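Local coordinates for protein gene product PA4716 (Pseudomonas aeruginosa, PDB 1U0K) that is of unknown function but probably acts as an isomerase, perhaps an epimerase, at residues A[11-20]-A[252-260]; A[116-127]-A[265-276]. All blocks are in the same frame, centred on the assembly; numbering follows the deposited sequence.

Contact 1 (A[11-20]-A[252-260]); sequences DVFAERPLTG and LERPSRLDV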
loop_
_atom_site.group_PDB
_atom_site.type_symbol
_atom_site.label_atom_id
_atom_site.label_comp_id
_atom_site.label_asym_id
_atom_site.label_seq_id
_atom_site.Cartn_x
_atom_site.Cartn_y
_atom_site.Cartn_z
ATOM N N ASP A 11 4.903 -9.086 -10.942
ATOM C CA ASP A 11 4.090 -9.958 -10.102
ATOM C C ASP A 11 4.784 -11.289 -9.916
ATOM O O ASP A 11 5.236 -11.893 -10.883
ATOM C CB ASP A 11 2.740 -10.205 -10.747
ATOM C CG ASP A 11 1.858 -9.004 -10.702
ATOM O OD1 ASP A 11 1.943 -8.221 -9.724
ATOM O OD2 ASP A 11 1.051 -8.759 -11.611
ATOM N N VAL A 12 4.841 -11.747 -8.670
ATOM C CA VAL A 12 5.485 -13.011 -8.325
ATOM C C VAL A 12 4.418 -14.012 -7.864
ATOM O O VAL A 12 3.437 -13.634 -7.206
ATOM C CB VAL A 12 6.536 -12.804 -7.218
ATOM C CG1 VAL A 12 7.278 -14.119 -6.915
ATOM C CG2 VAL A 12 7.530 -11.702 -7.605
ATOM N N PHE A 13 4.631 -15.282 -8.206
ATOM C CA PHE A 13 3.618 -16.340 -8.062
ATOM C C PHE A 13 2.398 -16.017 -8.928
ATOM O O PHE A 13 1.246 -16.081 -8.477
ATOM C CB PHE A 13 3.231 -16.561 -6.599
ATOM C CG PHE A 13 4.403 -16.869 -5.696
ATOM C CD1 PHE A 13 4.724 -16.027 -4.640
ATOM C CD2 PHE A 13 5.173 -18.003 -5.893
ATOM C CE1 PHE A 13 5.782 -16.302 -3.801
ATOM C CE2 PHE A 13 6.245 -18.288 -5.049
ATOM C CZ PHE A 13 6.548 -17.439 -4.005
ATOM N N ALA A 14 2.681 -15.698 -10.187
ATOM C CA ALA A 14 1.710 -15.146 -11.125
ATOM C C ALA A 14 1.950 -15.729 -12.510
ATOM O O ALA A 14 3.003 -15.520 -13.111
ATOM C CB ALA A 14 1.832 -13.608 -11.159
ATOM N N GLU A 15 0.974 -16.475 -13.024
ATOM C CA GLU A 15 1.067 -17.005 -14.375
ATOM C C GLU A 15 0.511 -16.030 -15.409
ATOM O O GLU A 15 0.768 -16.191 -16.596
ATOM C CB GLU A 15 0.381 -18.370 -14.471
ATOM C CG GLU A 15 0.999 -19.370 -13.506
ATOM C CD GLU A 15 0.633 -20.818 -13.757
ATOM O OE1 GLU A 15 0.458 -21.555 -12.754
ATOM O OE2 GLU A 15 0.551 -21.237 -14.933
ATOM N N ARG A 16 -0.243 -15.030 -14.950
ATOM C CA ARG A 16 -0.695 -13.919 -15.789
ATOM C C ARG A 16 -0.458 -12.587 -15.075
ATOM O O ARG A 16 -0.404 -12.543 -13.857
ATOM C CB ARG A 16 -2.189 -14.044 -16.074
ATOM C CG ARG A 16 -2.569 -15.204 -16.960
ATOM C CD ARG A 16 -4.039 -15.202 -17.330
ATOM N NE ARG A 16 -4.883 -15.058 -16.149
ATOM C CZ ARG A 16 -5.264 -16.060 -15.360
ATOM N NH1 ARG A 16 -4.894 -17.310 -15.611
ATOM N NH2 ARG A 16 -6.030 -15.807 -14.308
ATOM N N PRO A 17 -0.338 -11.496 -15.822
ATOM C CA PRO A 17 -0.197 -10.179 -15.191
ATOM C C PRO A 17 -1.410 -9.795 -14.350
ATOM O O PRO A 17 -2.522 -10.268 -14.608
ATOM C CB PRO A 17 -0.048 -9.222 -16.376
ATOM C CG PRO A 17 -0.479 -9.977 -17.572
ATOM C CD PRO A 17 -0.304 -11.415 -17.292
ATOM N N LEU A 18 -1.189 -8.922 -13.374
ATOM C CA LEU A 18 -2.236 -8.455 -12.457
ATOM C C LEU A 18 -2.841 -9.566 -11.606
ATOM O O LEU A 18 -4.023 -9.525 -11.248
ATOM C CB LEU A 18 -3.325 -7.692 -13.221
ATOM C CG LEU A 18 -2.793 -6.603 -14.157
ATOM C CD1 LEU A 18 -3.857 -6.169 -15.153
ATOM C CD2 LEU A 18 -2.313 -5.417 -13.358
ATOM N N THR A 19 -2.009 -10.562 -11.295
ATOM C CA THR A 19 -2.330 -11.590 -10.310
ATOM C C THR A 19 -1.112 -11.786 -9.408
ATOM O O THR A 19 -0.072 -11.177 -9.627
ATOM C CB THR A 19 -2.692 -12.933 -10.992
ATOM O OG1 THR A 19 -1.550 -13.474 -11.674
ATOM C CG2 THR A 19 -3.730 -12.751 -12.085
ATOM N N GLY A 20 -1.232 -12.652 -8.409
ATOM C CA GLY A 20 -0.110 -12.942 -7.540
ATOM C C GLY A 20 0.303 -11.745 -6.707
ATOM O O GLY A 20 -0.492 -10.845 -6.436
ATOM N N LEU A 252 -7.771 -12.301 -0.411
ATOM C CA LEU A 252 -7.535 -11.002 -1.050
ATOM C C LEU A 252 -7.947 -10.998 -2.525
ATOM O O LEU A 252 -7.613 -10.068 -3.266
ATOM C CB LEU A 252 -6.050 -10.650 -0.960
ATOM C CG LEU A 252 -5.534 -10.364 0.443
ATOM C CD1 LEU A 252 -4.031 -10.576 0.488
ATOM C CD2 LEU A 252 -5.910 -8.945 0.859
ATOM N N GLU A 253 -8.658 -12.043 -2.950
ATOM C CA GLU A 253 -9.033 -12.243 -4.349
ATOM C C GLU A 253 -7.818 -12.284 -5.296
ATOM O O GLU A 253 -7.910 -11.925 -6.473
ATOM C CB GLU A 253 -10.066 -11.192 -4.785
ATOM C CG GLU A 253 -11.498 -11.693 -4.680
ATOM C CD GLU A 253 -11.890 -12.062 -3.265
ATOM O OE1 GLU A 253 -12.168 -11.145 -2.460
ATOM O OE2 GLU A 253 -11.920 -13.272 -2.954
ATOM N N ARG A 254 -6.690 -12.749 -4.761
ATOM C CA ARG A 254 -5.472 -12.979 -5.534
ATOM C C ARG A 254 -4.906 -14.360 -5.192
ATOM O O ARG A 254 -3.786 -14.477 -4.682
ATOM C CB ARG A 254 -4.444 -11.871 -5.258
ATOM C CG ARG A 254 -4.748 -10.588 -6.028
ATOM C CD ARG A 254 -3.892 -9.400 -5.648
ATOM N NE ARG A 254 -2.688 -9.296 -6.476
ATOM C CZ ARG A 254 -2.618 -8.701 -7.673
ATOM N NH1 ARG A 254 -3.674 -8.110 -8.212
ATOM N NH2 ARG A 254 -1.459 -8.672 -8.325
ATOM N N PRO A 255 -5.674 -15.410 -5.489
ATOM C CA PRO A 255 -5.235 -16.775 -5.195
ATOM C C PRO A 255 -3.955 -17.074 -5.960
ATOM O O PRO A 255 -3.849 -16.769 -7.150
ATOM C CB PRO A 255 -6.401 -17.640 -5.683
ATOM C CG PRO A 255 -7.104 -16.801 -6.685
ATOM C CD PRO A 255 -6.982 -15.397 -6.163
ATOM N N SER A 256 -2.986 -17.636 -5.255
ATOM C CA SER A 256 -1.637 -17.818 -5.771
ATOM C C SER A 256 -1.118 -19.190 -5.378
ATOM O O SER A 256 -1.530 -19.754 -4.361
ATOM C CB SER A 256 -0.697 -16.748 -5.213
ATOM O OG SER A 256 -1.216 -15.446 -5.434
ATOM N N ARG A 257 -0.204 -19.703 -6.190
ATOM C CA ARG A 257 0.405 -21.007 -5.977
ATOM C C ARG A 257 1.904 -20.840 -5.803
ATOM O O ARG A 257 2.567 -20.200 -6.622
ATOM C CB ARG A 257 0.122 -21.918 -7.165
ATOM C CG ARG A 257 -1.347 -22.211 -7.369
ATOM C CD ARG A 257 -1.635 -23.109 -8.556
ATOM N NE ARG A 257 -1.572 -22.380 -9.824
ATOM C CZ ARG A 257 -2.501 -21.532 -10.272
ATOM N NH1 ARG A 257 -3.602 -21.279 -9.566
ATOM N NH2 ARG A 257 -2.330 -20.923 -11.442
ATOM N N LEU A 258 2.424 -21.403 -4.722
ATOM C CA LEU A 258 3.835 -21.340 -4.394
ATOM C C LEU A 258 4.360 -22.771 -4.470
ATOM O O LEU A 258 3.883 -23.647 -3.744
ATOM C CB LEU A 258 4.038 -20.774 -2.986
ATOM C CG LEU A 258 3.482 -19.375 -2.675
ATOM C CD1 LEU A 258 1.993 -19.397 -2.319
ATOM C CD2 LEU A 258 4.266 -18.725 -1.547
ATOM N N ASP A 259 5.307 -23.016 -5.366
ATOM C CA ASP A 259 5.908 -24.339 -5.523
ATOM C C ASP A 259 6.985 -24.534 -4.474
ATOM O O ASP A 259 7.829 -23.671 -4.278
ATOM C CB ASP A 259 6.510 -24.501 -6.925
ATOM C CG ASP A 259 5.475 -24.386 -8.019
ATOM O OD1 ASP A 259 4.296 -24.712 -7.759
ATOM O OD2 ASP A 259 5.728 -23.977 -9.173
ATOM N N VAL A 260 6.951 -25.674 -3.790
ATOM C CA VAL A 260 7.905 -25.956 -2.726
ATOM C C VAL A 260 8.402 -27.395 -2.810
ATOM O O VAL A 260 7.743 -28.248 -3.384
ATOM C CB VAL A 260 7.297 -25.695 -1.330
ATOM C CG1 VAL A 260 7.010 -24.207 -1.144
ATOM C CG2 VAL A 260 6.017 -26.515 -1.109
HETATM O O HOH W 1 -0.190 -18.458 -8.890
HETATM O O HOH W 2 -3.893 -14.152 -8.117
#
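Gly20 and Ser256 bring the two backbones nearest, 5.4 Å between their CA atoms, where the loop that leaves strand 6-12 passes the start of strand 256-262 without direct backbone pairing; water 1 instead links Phe13 O to Arg257 N, and water 2 links Gly20 N to Pro255 O. The contact thereby ties that loop to strand 256-262, probably across the two lobes of the diaminopimelate-epimerase-like fold of the PhzF family. Phe13 and Leu258 make the apolar part. Leu258 lies over the centre of the Phe13 ring, its CG 3.7 Å from the centroid and 6° off the ring normal, a CH-pi contact, while CD2 comes to 3.6 Å from Phe13 CZ. Val12 CG1 lies over the opposite face near the rim. The bend at chi3 of Arg254 (91°) turns its guanidinium onto the loop, and Gly20 O takes a bond from Arg254 NE at 2.7 Å and a weak one from Arg254 NH2. Thr19 CA sits over one face of this guanidinium, and Asp11 OD1 lies at its edge, 3.7 Å from Arg254 NH2, a long salt bridge. Glu43 of the second subunit gives Arg254 NH2 another carboxylate. At a separate point, Arg257 NH2 reaches Glu15 OE1 at 3.1 Å with a nearly straight N-H (168°); the oxygen lies in the guanidinium plane but is approached from above the carboxylate plane. Two arginines thus hold segment 11-20, and the acidic groups around Arg254 would be expected to stabilise its positive charge at the subunit boundary.

Contact 2 (A[116-127]-A[265-276]); sequences SGFYAEMDQGRA and DGSVRVGGHVQL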
loop_
_atom_site.group_PDB
_atom_site.type_symbol
_atom_site.label_atom_id
_atom_site.label_comp_id
_atom_site.label_asym_id
_atom_site.label_seq_id
_atom_site.Cartn_x
_atom_site.Cartn_y
_atom_site.Cartn_z
ATOM N N SER A 116 4.743 -15.825 -21.292
ATOM C CA SER A 116 4.882 -14.367 -21.331
ATOM C C SER A 116 5.921 -13.838 -20.326
ATOM O O SER A 116 6.342 -12.665 -20.398
ATOM C CB SER A 116 3.523 -13.699 -21.065
ATOM O OG SER A 116 2.919 -14.177 -19.862
ATOM N N GLY A 117 6.335 -14.688 -19.392
ATOM C CA GLY A 117 7.264 -14.270 -18.360
ATOM C C GLY A 117 8.348 -15.281 -18.064
ATOM O O GLY A 117 9.055 -15.737 -18.968
ATOM N N PHE A 118 8.486 -15.599 -16.783
ATOM C CA PHE A 118 9.580 -16.411 -16.270
ATOM C C PHE A 118 9.087 -17.366 -15.195
ATOM O O PHE A 118 8.009 -17.195 -14.637
ATOM C CB PHE A 118 10.683 -15.512 -15.674
ATOM C CG PHE A 118 11.277 -14.557 -16.671
ATOM C CD1 PHE A 118 10.675 -13.332 -16.925
ATOM C CD2 PHE A 118 12.411 -14.902 -17.392
ATOM C CE1 PHE A 118 11.196 -12.473 -17.888
ATOM C CE2 PHE A 118 12.942 -14.047 -18.338
ATOM C CZ PHE A 118 12.334 -12.825 -18.585
ATOM N N TYR A 119 9.878 -18.398 -14.950
ATOM C CA TYR A 119 9.758 -19.216 -13.757
ATOM C C TYR A 119 11.075 -19.088 -13.021
ATOM O O TYR A 119 12.134 -19.284 -13.607
ATOM C CB TYR A 119 9.494 -20.692 -14.095
ATOM C CG TYR A 119 9.166 -21.500 -12.867
ATOM C CD1 TYR A 119 7.873 -21.560 -12.385
ATOM C CD2 TYR A 119 10.160 -22.174 -12.173
ATOM C CE1 TYR A 119 7.570 -22.287 -11.245
ATOM C CE2 TYR A 119 9.873 -22.895 -11.027
ATOM C CZ TYR A 119 8.578 -22.946 -10.568
ATOM O OH TYR A 119 8.307 -23.669 -9.433
ATOM N N ALA A 120 11.006 -18.768 -11.736
ATOM C CA ALA A 120 12.185 -18.607 -10.911
ATOM C C ALA A 120 12.098 -19.482 -9.668
ATOM O O ALA A 120 11.017 -19.709 -9.127
ATOM C CB ALA A 120 12.355 -17.151 -10.525
ATOM N N GLU A 121 13.252 -19.958 -9.217
ATOM C CA GLU A 121 13.341 -20.811 -8.043
ATOM C C GLU A 121 14.555 -20.451 -7.211
ATOM O O GLU A 121 15.583 -20.043 -7.738
ATOM C CB GLU A 121 13.448 -22.258 -8.507
ATOM C CG GLU A 121 13.486 -23.305 -7.421
ATOM C CD GLU A 121 13.680 -24.676 -8.032
ATOM O OE1 GLU A 121 12.716 -25.201 -8.625
ATOM O OE2 GLU A 121 14.807 -25.210 -7.959
HETATM N N MSE A 122 14.434 -20.614 -5.900
HETATM C CA MSE A 122 15.517 -20.318 -4.985
HETATM C C MSE A 122 15.744 -21.482 -4.029
HETATM O O MSE A 122 14.813 -22.226 -3.728
HETATM C CB MSE A 122 15.201 -19.059 -4.191
HETATM C CG MSE A 122 14.054 -19.205 -3.209
HETATM SE SE MSE A 122 13.432 -17.477 -2.591
HETATM C CE MSE A 122 14.657 -17.176 -1.368
ATOM N N ASP A 123 16.988 -21.619 -3.575
ATOM C CA ASP A 123 17.371 -22.568 -2.535
ATOM C C ASP A 123 17.504 -21.820 -1.214
ATOM O O ASP A 123 18.420 -21.022 -1.022
ATOM C CB ASP A 123 18.693 -23.247 -2.910
ATOM C CG ASP A 123 19.094 -24.356 -1.938
ATOM O OD1 ASP A 123 18.270 -24.769 -1.089
ATOM O OD2 ASP A 123 20.228 -24.881 -1.962
ATOM N N GLN A 124 16.556 -22.059 -0.310
ATOM C CA GLN A 124 16.538 -21.395 0.987
ATOM C C GLN A 124 17.385 -22.092 2.057
ATOM O O GLN A 124 17.493 -21.603 3.179
ATOM C CB GLN A 124 15.099 -21.259 1.480
ATOM C CG GLN A 124 14.221 -20.441 0.534
ATOM C CD GLN A 124 12.951 -19.935 1.189
ATOM O OE1 GLN A 124 12.574 -20.386 2.267
ATOM N NE2 GLN A 124 12.291 -18.998 0.539
ATOM N N GLY A 125 17.992 -23.222 1.706
ATOM C CA GLY A 125 18.773 -23.992 2.659
ATOM C C GLY A 125 17.857 -24.776 3.573
ATOM O O GLY A 125 16.655 -24.866 3.336
ATOM N N ARG A 126 18.414 -25.369 4.621
ATOM C CA ARG A 126 17.586 -26.152 5.529
ATOM C C ARG A 126 16.938 -25.250 6.559
ATOM O O ARG A 126 17.525 -24.274 7.013
ATOM C CB ARG A 126 18.364 -27.286 6.197
ATOM C CG ARG A 126 19.490 -26.897 7.114
ATOM C CD ARG A 126 20.308 -28.113 7.546
ATOM N NE ARG A 126 20.805 -28.894 6.404
ATOM C CZ ARG A 126 21.844 -28.562 5.629
ATOM N NH1 ARG A 126 22.537 -27.445 5.843
ATOM N NH2 ARG A 126 22.185 -29.350 4.616
ATOM N N ALA A 127 15.707 -25.588 6.899
ATOM C CA ALA A 127 14.945 -24.827 7.866
ATOM C C ALA A 127 15.460 -25.123 9.261
ATOM O O ALA A 127 15.855 -26.254 9.557
ATOM C CB ALA A 127 13.476 -25.168 7.757
ATOM N N ASP A 265 18.702 -33.582 1.841
ATOM C CA ASP A 265 19.685 -32.795 2.587
ATOM C C ASP A 265 19.009 -31.974 3.686
ATOM O O ASP A 265 19.638 -31.610 4.676
ATOM C CB ASP A 265 20.447 -31.811 1.668
ATOM C CG ASP A 265 20.570 -32.294 0.216
ATOM O OD1 ASP A 265 20.951 -31.462 -0.639
ATOM O OD2 ASP A 265 20.312 -33.457 -0.177
ATOM N N GLY A 266 17.729 -31.665 3.488
ATOM C CA GLY A 266 16.997 -30.757 4.352
ATOM C C GLY A 266 16.626 -29.502 3.579
ATOM O O GLY A 266 15.656 -28.823 3.921
ATOM N N SER A 267 17.384 -29.225 2.519
ATOM C CA SER A 267 17.264 -27.983 1.755
ATOM C C SER A 267 15.857 -27.794 1.201
ATOM O O SER A 267 15.282 -28.709 0.627
ATOM C CB SER A 267 18.270 -27.978 0.599
ATOM O OG SER A 267 19.601 -28.007 1.081
ATOM N N VAL A 268 15.302 -26.599 1.364
ATOM C CA VAL A 268 13.969 -26.326 0.836
ATOM C C VAL A 268 14.098 -25.356 -0.329
ATOM O O VAL A 268 14.805 -24.362 -0.238
ATOM C CB VAL A 268 12.990 -25.775 1.908
ATOM C CG1 VAL A 268 13.610 -24.640 2.715
ATOM C CG2 VAL A 268 11.680 -25.343 1.268
ATOM N N ARG A 269 13.439 -25.676 -1.425
ATOM C CA ARG A 269 13.442 -24.804 -2.583
ATOM C C ARG A 269 12.041 -24.248 -2.793
ATOM O O ARG A 269 11.050 -24.965 -2.667
ATOM C CB ARG A 269 13.941 -25.556 -3.806
ATOM C CG ARG A 269 15.447 -25.803 -3.783
ATOM C CD ARG A 269 15.953 -26.711 -4.897
ATOM N NE ARG A 269 17.407 -26.641 -5.052
ATOM C CZ ARG A 269 18.079 -27.010 -6.150
ATOM N NH1 ARG A 269 17.442 -27.488 -7.224
ATOM N NH2 ARG A 269 19.405 -26.902 -6.178
ATOM N N VAL A 270 11.965 -22.951 -3.081
ATOM C CA VAL A 270 10.689 -22.289 -3.322
ATOM C C VAL A 270 10.717 -21.656 -4.714
ATOM O O VAL A 270 11.689 -21.017 -5.080
ATOM C CB VAL A 270 10.411 -21.209 -2.258
ATOM C CG1 VAL A 270 9.052 -20.547 -2.491
ATOM C CG2 VAL A 270 10.499 -21.790 -0.837
ATOM N N GLY A 271 9.664 -21.855 -5.494
ATOM C CA GLY A 271 9.610 -21.329 -6.849
ATOM C C GLY A 271 8.237 -20.850 -7.259
ATOM O O GLY A 271 7.233 -21.132 -6.611
ATOM N N GLY A 272 8.198 -20.121 -8.363
ATOM C CA GLY A 272 6.961 -19.615 -8.904
ATOM C C GLY A 272 7.157 -18.870 -10.209
ATOM O O GLY A 272 8.278 -18.509 -10.572
ATOM N N HIS A 273 6.049 -18.644 -10.906
ATOM C CA HIS A 273 6.035 -17.841 -12.112
ATOM C C HIS A 273 6.113 -16.346 -11.785
ATOM O O HIS A 273 5.631 -15.897 -10.741
ATOM C CB HIS A 273 4.791 -18.156 -12.949
ATOM C CG HIS A 273 4.792 -19.541 -13.518
ATOM N ND1 HIS A 273 5.448 -19.864 -14.686
ATOM C CD2 HIS A 273 4.228 -20.690 -13.073
ATOM C CE1 HIS A 273 5.291 -21.155 -14.935
ATOM N NE2 HIS A 273 4.547 -21.676 -13.977
ATOM N N VAL A 274 6.733 -15.595 -12.684
ATOM C CA VAL A 274 6.925 -14.162 -12.530
ATOM C C VAL A 274 6.581 -13.456 -13.832
ATOM O O VAL A 274 6.998 -13.882 -14.898
ATOM C CB VAL A 274 8.384 -13.830 -12.146
ATOM C CG1 VAL A 274 8.555 -12.324 -11.975
ATOM C CG2 VAL A 274 8.797 -14.585 -10.875
ATOM N N GLN A 275 5.806 -12.380 -13.727
ATOM C CA GLN A 275 5.474 -11.532 -14.858
ATOM C C GLN A 275 6.051 -10.142 -14.659
ATOM O O GLN A 275 6.058 -9.633 -13.549
ATOM C CB GLN A 275 3.957 -11.404 -14.989
ATOM C CG GLN A 275 3.223 -12.727 -15.028
ATOM C CD GLN A 275 3.682 -13.642 -16.157
ATOM O OE1 GLN A 275 3.836 -13.211 -17.301
ATOM N NE2 GLN A 275 3.900 -14.904 -15.832
ATOM N N LEU A 276 6.492 -9.522 -15.746
ATOM C CA LEU A 276 6.981 -8.148 -15.732
ATOM C C LEU A 276 5.881 -7.233 -16.280
ATOM O O LEU A 276 5.383 -7.449 -17.382
ATOM C CB LEU A 276 8.247 -8.028 -16.569
ATOM C CG LEU A 276 9.578 -8.406 -15.924
ATOM C CD1 LEU A 276 9.598 -9.861 -15.514
ATOM C CD2 LEU A 276 10.710 -8.108 -16.895
HETATM O O HOH W 3 6.679 -10.919 -18.241
HETATM O O HOH W 4 21.237 -26.484 -0.183
HETATM O O HOH W 5 14.499 -28.522 6.340
#
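Tyr119 has its CG trans to the backbone N (chi1 -171°), which lays the ring across Gly272, with Gly272 O over one face, and sets its CD1 edge against His273. The His273 ring receives that edge over its centre: Tyr119 CD1 lies 3.7 Å from His273 CE1, the centroids are 4.9 Å apart and the planes stand at 75°, an edge-to-face pair. Glu121, extended from a chi1 of -177°, brings OE2 to 3.6 Å from Arg269 NH1, well out of the guanidinium plane, so charge alone joins them; Arg110 makes a salt bridge with Glu121 OE1. These groups share one face of an antiparallel pair of strands, 117-126 and 267-276, whose axes approach to 4.3 Å, part of the diaminopimelate-epimerase-like fold expected of the PhzF family. Phe118-Val274, Ala120-Gly272 and Met122-Val270 are its hydrogen-bonded pairs, with Ala120 N to Gly272 O at 3.0 Å. Phe118, Ala120, Met122, Val270 and Val274 point to the other face, where helices 78-90 and 222-234 pack; selenomethionine Met122 has CG 4.3 Å from Val270 CB. Asp123 OD1 accepts from Gly125 N, two residues on, in an Asx turn. At the opposite end Ser116 OG donates to Gln275 OE1 at 2.9 Å, tilted from the amide carbonyl plane.

Contact 1 and contact 2 have centres 14 Å apart and meet through strand 267-282, which pairs with strands 6-12, 117-129 and 256-262. Between them Asp259 OD2 lies 2.6 Å from Tyr119 OH, a hydrogen bond that gives the tyrosine of contact 2 a polar partner on a strand of contact 1, and Asp259 O lies 2.9 Å from Gly271 N. Phe13 CE2 also packs 3.4 Å from Gly271 O. Glu48, the predicted active-site residue, lies near both: its side chain is about 9 Å from that of Phe13 and about 10 Å from that of Met122, so both contacts probably belong to the surroundings of that site.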